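Local coordinates for glucose dehydrogenase (Haloferax mediterranei, PDB 2VWG), which oxidises D-glucose and several other aldose sugars to the corresponding aldonates with NAD(+) or, preferably, NADP(+), using a catalytic zinc ion, at residues M1-V6 and H58-H63; T86-P91 and D105-G110. All coordinates share one frame; numbering follows the deposited sequence.

Overall arrangement
Both contacts lead toward the same active site, one through His-63 and the other through Val-87 and Arg-88. Interaction 1 (1-6 with 58-63) pairs the N-terminal strand with strand 58-60, whose chain runs on to His-63 on the catalytic zinc, beside the bound D-glucono-1,5-lactone. Interaction 2 (86-91 with 105-110) sets Arg-88 against loop 105-110; the side chain of Arg-88 lies about 3 Å from that of Glu-114, which binds the substrate, and about 12 Å from the zinc. The centres of the two contacts are about 19 Å apart, yet their segments meet directly, His-63 O packing on Val-87 CG2 at 3.4 Å.

Interaction 1 of 2, residues M1-V6 and H58-H63; sequences MKAIAV and HLVLGH. With ZN (zinc ion), chain D; LGC (D-glucono-1,5-lactone), chain C.
The edge of a small antiparallel sheet, where the N-terminal strand pairs with strand 58-60, leads here into the catalytic zinc site. Val-6 and Leu-59 form a hydrogen-bonded pair: Val-6 N donates to Leu-59 O at 3.0 Å, and Leu-59 N to Val-6 O at 2.9 Å. One step along, Ala-5 and Val-60 make a non-hydrogen-bonded pair, their CA atoms 4.1 Å apart, and Leu-61 N closes the ladder on Ile-4 O at 3.0 Å. The side chains divide between the two faces. On one, Val-60 CG2 meets the methyl of Ala-3 at 4.0 Å and lies near that of Ala-5, while CG1, anti to the backbone N (chi1 176°), comes near Ile-4 O. His-58 brings CD2 to within 4.0 Å of Ala-5 CB. On the other face Val-6 CG1 rests on Leu-59 CB at 4.1 Å and also reaches Leu-61 CD2. Beyond the pairing the chain turns through Gly-62, whose backbone angles would press a side chain against the preceding carbonyl oxygen, and arrives at His-63. There NE2 binds the zinc at 2.1 Å, with a zinc-bound water in the plane of the ring at its edge; Asp-38 and Glu-64 complete the metal site. Strand 13-17 flanks the N-terminal strand on its other edge, the His-121 ring stacks on that of His-58, and helix 39-46 packs against Leu-59 and Leu-61 through Val-44.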
loop_
_atom_site.group_PDB
_atom_site.type_symbol
_atom_site.label_atom_id
_atom_site.label_comp_id
_atom_site.label_asym_id
_atom_site.label_seq_id
_atom_site.Cartn_x
_atom_site.Cartn_y
_atom_site.Cartn_z
ATOM N N MET A 1 17.880 -4.321 -42.670
ATOM C CA MET A 1 17.097 -5.362 -41.962
ATOM C C MET A 1 15.646 -4.940 -41.900
ATOM O O MET A 1 15.320 -3.747 -41.981
ATOM C CB MET A 1 17.645 -5.586 -40.539
ATOM C CG MET A 1 17.391 -4.459 -39.564
ATOM S SD MET A 1 17.877 -4.772 -37.840
ATOM C CE MET A 1 17.297 -3.236 -37.156
ATOM N N LYS A 2 14.768 -5.913 -41.720
ATOM C CA LYS A 2 13.347 -5.620 -41.560
ATOM C C LYS A 2 12.971 -5.396 -40.099
ATOM O O LYS A 2 13.532 -6.006 -39.196
ATOM C CB LYS A 2 12.494 -6.730 -42.177
ATOM C CG LYS A 2 12.590 -6.732 -43.702
ATOM C CD LYS A 2 11.814 -7.857 -44.359
ATOM C CE LYS A 2 11.783 -7.673 -45.900
ATOM N NZ LYS A 2 11.149 -8.816 -46.602
ATOM N N ALA A 3 12.010 -4.506 -39.898
ATOM C CA ALA A 3 11.469 -4.199 -38.580
ATOM C C ALA A 3 9.974 -3.979 -38.719
ATOM O O ALA A 3 9.493 -3.665 -39.803
ATOM C CB ALA A 3 12.137 -2.964 -38.005
ATOM N N ILE A 4 9.246 -4.175 -37.624
ATOM C CA ILE A 4 7.818 -3.932 -37.571
ATOM C C ILE A 4 7.595 -2.692 -36.713
ATOM O O ILE A 4 8.025 -2.630 -35.560
ATOM C CB ILE A 4 7.021 -5.113 -36.958
ATOM C CG1 ILE A 4 7.298 -6.440 -37.683
ATOM C CG2 ILE A 4 5.523 -4.794 -36.981
ATOM C CD1 ILE A 4 7.008 -6.411 -39.202
ATOM N N ALA A 5 6.910 -1.707 -37.283
ATOM C CA ALA A 5 6.813 -0.385 -36.688
ATOM C C ALA A 5 5.422 0.197 -36.867
ATOM O O ALA A 5 4.698 -0.192 -37.770
ATOM C CB ALA A 5 7.834 0.543 -37.342
ATOM N N VAL A 6 5.065 1.138 -35.999
ATOM C CA VAL A 6 3.917 2.007 -36.236
ATOM C C VAL A 6 4.463 3.355 -36.707
ATOM O O VAL A 6 5.464 3.834 -36.179
ATOM C CB VAL A 6 3.021 2.156 -34.982
ATOM C CG1 VAL A 6 3.800 2.738 -33.802
ATOM C CG2 VAL A 6 1.796 3.004 -35.304
ATOM N N HIS A 58 8.625 7.059 -36.880
ATOM C CA HIS A 58 8.087 5.738 -36.549
ATOM C C HIS A 58 8.589 5.223 -35.201
ATOM O O HIS A 58 9.526 5.772 -34.623
ATOM C CB HIS A 58 8.502 4.746 -37.630
ATOM C CG HIS A 58 9.969 4.463 -37.640
ATOM N ND1 HIS A 58 10.891 5.345 -38.160
ATOM C CD2 HIS A 58 10.680 3.411 -37.166
ATOM C CE1 HIS A 58 12.105 4.838 -38.028
ATOM N NE2 HIS A 58 12.005 3.667 -37.426
ATOM N N LEU A 59 7.945 4.167 -34.710
ATOM C CA LEU A 59 8.387 3.465 -33.512
ATOM C C LEU A 59 8.383 1.964 -33.791
ATOM O O LEU A 59 7.331 1.398 -34.075
ATOM C CB LEU A 59 7.463 3.784 -32.338
ATOM C CG LEU A 59 7.666 3.022 -31.015
ATOM C CD1 LEU A 59 8.979 3.399 -30.353
ATOM C CD2 LEU A 59 6.495 3.283 -30.074
ATOM N N VAL A 60 9.555 1.338 -33.726
ATOM C CA VAL A 60 9.656 -0.118 -33.803
ATOM C C VAL A 60 9.023 -0.666 -32.530
ATOM O O VAL A 60 9.336 -0.225 -31.418
ATOM C CB VAL A 60 11.112 -0.608 -33.966
ATOM C CG1 VAL A 60 11.179 -2.138 -33.930
ATOM C CG2 VAL A 60 11.711 -0.057 -35.264
ATOM N N LEU A 61 8.086 -1.584 -32.710
ATOM C CA LEU A 61 7.342 -2.163 -31.598
ATOM C C LEU A 61 8.084 -3.325 -30.928
ATOM O O LEU A 61 9.115 -3.807 -31.419
ATOM C CB LEU A 61 5.983 -2.652 -32.105
ATOM C CG LEU A 61 5.061 -1.561 -32.648
ATOM C CD1 LEU A 61 3.951 -2.154 -33.494
ATOM C CD2 LEU A 61 4.502 -0.760 -31.497
ATOM N N GLY A 62 7.534 -3.784 -29.808
ATOM C CA GLY A 62 7.994 -5.006 -29.176
ATOM C C GLY A 62 8.862 -4.742 -27.963
ATOM O O GLY A 62 9.912 -4.119 -28.064
ATOM N N HIS A 63 8.418 -5.228 -26.807
ATOM C CA HIS A 63 9.199 -5.089 -25.580
ATOM C C HIS A 63 9.426 -6.424 -24.866
ATOM O O HIS A 63 10.115 -6.462 -23.855
ATOM C CB HIS A 63 8.532 -4.056 -24.660
ATOM C CG HIS A 63 7.164 -4.451 -24.212
ATOM N ND1 HIS A 63 6.032 -4.155 -24.938
ATOM C CD2 HIS A 63 6.751 -5.187 -23.149
ATOM C CE1 HIS A 63 4.976 -4.661 -24.320
ATOM N NE2 HIS A 63 5.385 -5.283 -23.230
HETATM ZN ZN ZN D . 4.432 -6.945 -22.265
HETATM C C1 LGC C . 4.538 -3.030 -20.156
HETATM C C2 LGC C . 5.925 -3.507 -19.920
HETATM O O5 LGC C . 4.113 -1.742 -19.760
HETATM O O1 LGC C . 3.737 -3.764 -20.721
HETATM O O2 LGC C . 5.897 -4.870 -19.573
HETATM C C3 LGC C . 6.674 -2.727 -18.854
HETATM O O3 LGC C . 8.059 -2.936 -19.021
HETATM C C4 LGC C . 6.388 -1.235 -18.943
HETATM O O4 LGC C . 7.077 -0.605 -17.890
HETATM C C5 LGC C . 4.879 -1.001 -18.823
HETATM C C6 LGC C . 4.529 0.483 -18.955
HETATM O O6 LGC C . 4.878 0.935 -20.240
HETATM O O HOH W 1 4.950 -7.120 -20.518
#

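Interaction 2 of 2, residues T86-P91 and D105-G110. With LGC (D-glucono-1,5-lactone), chain C.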
loop_
_atom_site.group_PDB
_atom_site.type_symbol
_atom_site.label_atom_id
_atom_site.label_comp_id
_atom_site.label_asym_id
_atom_site.label_seq_id
_atom_site.Cartn_x
_atom_site.Cartn_y
_atom_site.Cartn_z
ATOM N N THR A 86 16.061 -6.342 -20.883
ATOM C CA THR A 86 15.191 -5.476 -20.095
ATOM C C THR A 86 14.643 -4.351 -20.988
ATOM O O THR A 86 15.100 -4.130 -22.113
ATOM C CB THR A 86 15.899 -4.887 -18.832
ATOM O OG1 THR A 86 16.870 -3.903 -19.219
ATOM C CG2 THR A 86 16.576 -6.005 -18.001
ATOM N N VAL A 87 13.671 -3.626 -20.465
ATOM C CA VAL A 87 12.926 -2.682 -21.269
ATOM C C VAL A 87 13.394 -1.226 -21.096
ATOM O O VAL A 87 13.414 -0.473 -22.069
ATOM C CB VAL A 87 11.431 -2.829 -20.992
ATOM C CG1 VAL A 87 10.619 -1.745 -21.725
ATOM C CG2 VAL A 87 10.985 -4.255 -21.403
ATOM N N ARG A 88 13.811 -0.838 -19.893
ATOM C CA ARG A 88 14.149 0.563 -19.660
ATOM C C ARG A 88 15.603 0.917 -19.990
ATOM O O ARG A 88 16.524 0.134 -19.748
ATOM C CB ARG A 88 13.779 0.998 -18.242
ATOM C CG ARG A 88 12.332 1.311 -18.152
ATOM C CD ARG A 88 11.904 1.790 -16.809
ATOM N NE ARG A 88 10.459 2.005 -16.801
ATOM C CZ ARG A 88 9.792 2.589 -15.806
ATOM N NH1 ARG A 88 10.428 2.979 -14.711
ATOM N NH2 ARG A 88 8.484 2.766 -15.904
ATOM N N ARG A 89 15.777 2.107 -20.558
ATOM C CA ARG A 89 17.096 2.651 -20.882
ATOM C C ARG A 89 17.131 4.111 -20.436
ATOM O O ARG A 89 16.080 4.750 -20.342
ATOM C CB ARG A 89 17.361 2.567 -22.384
ATOM C CG ARG A 89 17.373 1.158 -22.961
ATOM C CD ARG A 89 18.585 0.369 -22.498
ATOM N NE ARG A 89 18.579 -0.972 -23.079
ATOM C CZ ARG A 89 17.879 -2.007 -22.614
ATOM N NH1 ARG A 89 17.134 -1.886 -21.526
ATOM N NH2 ARG A 89 17.944 -3.180 -23.235
ATOM N N PRO A 90 18.336 4.640 -20.138
ATOM C CA PRO A 90 18.455 6.046 -19.751
ATOM C C PRO A 90 17.939 6.986 -20.854
ATOM O O PRO A 90 18.062 6.668 -22.044
ATOM C CB PRO A 90 19.954 6.255 -19.530
ATOM C CG PRO A 90 20.596 4.939 -19.601
ATOM C CD PRO A 90 19.623 3.929 -20.135
ATOM N N PRO A 91 17.352 8.130 -20.465
ATOM C CA PRO A 91 16.817 9.055 -21.456
ATOM C C PRO A 91 17.918 9.853 -22.171
ATOM O O PRO A 91 19.109 9.617 -21.933
ATOM C CB PRO A 91 15.904 9.963 -20.623
ATOM C CG PRO A 91 16.516 9.971 -19.290
ATOM C CD PRO A 91 17.155 8.624 -19.092
ATOM N N ASP A 105 13.433 0.538 -12.887
ATOM C CA ASP A 105 12.007 0.260 -12.787
ATOM C C ASP A 105 11.266 1.204 -11.830
ATOM O O ASP A 105 10.037 1.288 -11.874
ATOM C CB ASP A 105 11.793 -1.192 -12.346
ATOM C CG ASP A 105 12.424 -1.491 -11.000
ATOM O OD1 ASP A 105 13.678 -1.488 -10.922
ATOM O OD2 ASP A 105 11.660 -1.707 -10.029
ATOM N N MET A 106 12.010 1.879 -10.954
ATOM C CA MET A 106 11.440 2.874 -10.037
ATOM C C MET A 106 11.545 4.316 -10.560
ATOM O O MET A 106 11.060 5.254 -9.919
ATOM C CB MET A 106 12.121 2.786 -8.670
ATOM C CG MET A 106 12.076 1.412 -8.015
ATOM S SD MET A 106 10.425 0.716 -7.826
ATOM C CE MET A 106 9.639 1.894 -6.701
ATOM N N ALA A 107 12.158 4.504 -11.722
ATOM C CA ALA A 107 12.350 5.850 -12.260
ATOM C C ALA A 107 11.001 6.456 -12.665
ATOM O O ALA A 107 10.133 5.763 -13.225
ATOM C CB ALA A 107 13.344 5.833 -13.462
ATOM N N PRO A 108 10.794 7.746 -12.352
ATOM C CA PRO A 108 9.584 8.411 -12.807
ATOM C C PRO A 108 9.593 8.872 -14.263
ATOM O O PRO A 108 10.633 8.830 -14.942
ATOM C CB PRO A 108 9.493 9.618 -11.877
ATOM C CG PRO A 108 10.879 9.929 -11.543
ATOM C CD PRO A 108 11.624 8.635 -11.518
ATOM N N ASP A 109 8.411 9.296 -14.707
ATOM C CA ASP A 109 8.174 9.913 -16.016
ATOM C C ASP A 109 9.287 10.873 -16.397
ATOM O O ASP A 109 9.661 11.727 -15.598
ATOM C CB ASP A 109 6.856 10.713 -15.991
ATOM C CG ASP A 109 5.672 9.909 -16.454
ATOM O OD1 ASP A 109 5.791 9.223 -17.491
ATOM O OD2 ASP A 109 4.609 9.976 -15.799
ATOM N N GLY A 110 9.804 10.736 -17.615
ATOM C CA GLY A 110 10.846 11.625 -18.117
ATOM C C GLY A 110 12.249 11.236 -17.712
ATOM O O GLY A 110 13.211 11.868 -18.134
HETATM C C1 LGC C . 4.538 -3.030 -20.156
HETATM C C2 LGC C . 5.925 -3.507 -19.920
HETATM O O5 LGC C . 4.113 -1.742 -19.760
HETATM O O1 LGC C . 3.737 -3.764 -20.721
HETATM O O2 LGC C . 5.897 -4.870 -19.573
HETATM C C3 LGC C . 6.674 -2.727 -18.854
HETATM O O3 LGC C . 8.059 -2.936 -19.021
HETATM C C4 LGC C . 6.388 -1.235 -18.943
HETATM O O4 LGC C . 7.077 -0.605 -17.890
HETATM C C5 LGC C . 4.879 -1.001 -18.823
HETATM C C6 LGC C . 4.529 0.483 -18.955
HETATM O O6 LGC C . 4.878 0.935 -20.240
HETATM O O HOH W 2 7.869 4.362 -13.463
#
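A single arginine carries all the polar contacts across this pair of segments: Arg-88 reaches across from strand 88-89 and sets its guanidinium among backbone carbonyls of the 105-110 loop. Its chain is extended from CG to NE (chi3 -177°), which carries NH1 to Ala-107 O at 3.2 Å, a weak bond bent to 126° at the hydrogen. Asp-105 O is also close to NH1, but at a poor angle. Water 2, in the guanidinium plane at its edge, accepts from Arg-88 NH2 at 3.0 Å and lies 2.7 Å from Ala-107 O, to which it can donate, so that it links the two segments. The stronger partner of NH1 is the carbonyl of Pro-104, while NE forms a salt bridge with Glu-114 and Tyr-112 adds a cation-pi contact. A leucine in place of Arg-88 would probably leave the Glu-114 carboxylate without its positive mate and the loop carbonyls without their donor. Farther out, Pro-91 CG lies on Gly-110 O at 4.0 Å, and Met-106 O hydrogen-bonds to Asn-266 of the second subunit. Because Glu-114 also binds the lactone, Arg-88 probably acts as a second-shell residue, joining a substrate-binding glutamate to loop 105-110 in the sugar site of this zinc-dependent glucose dehydrogenase.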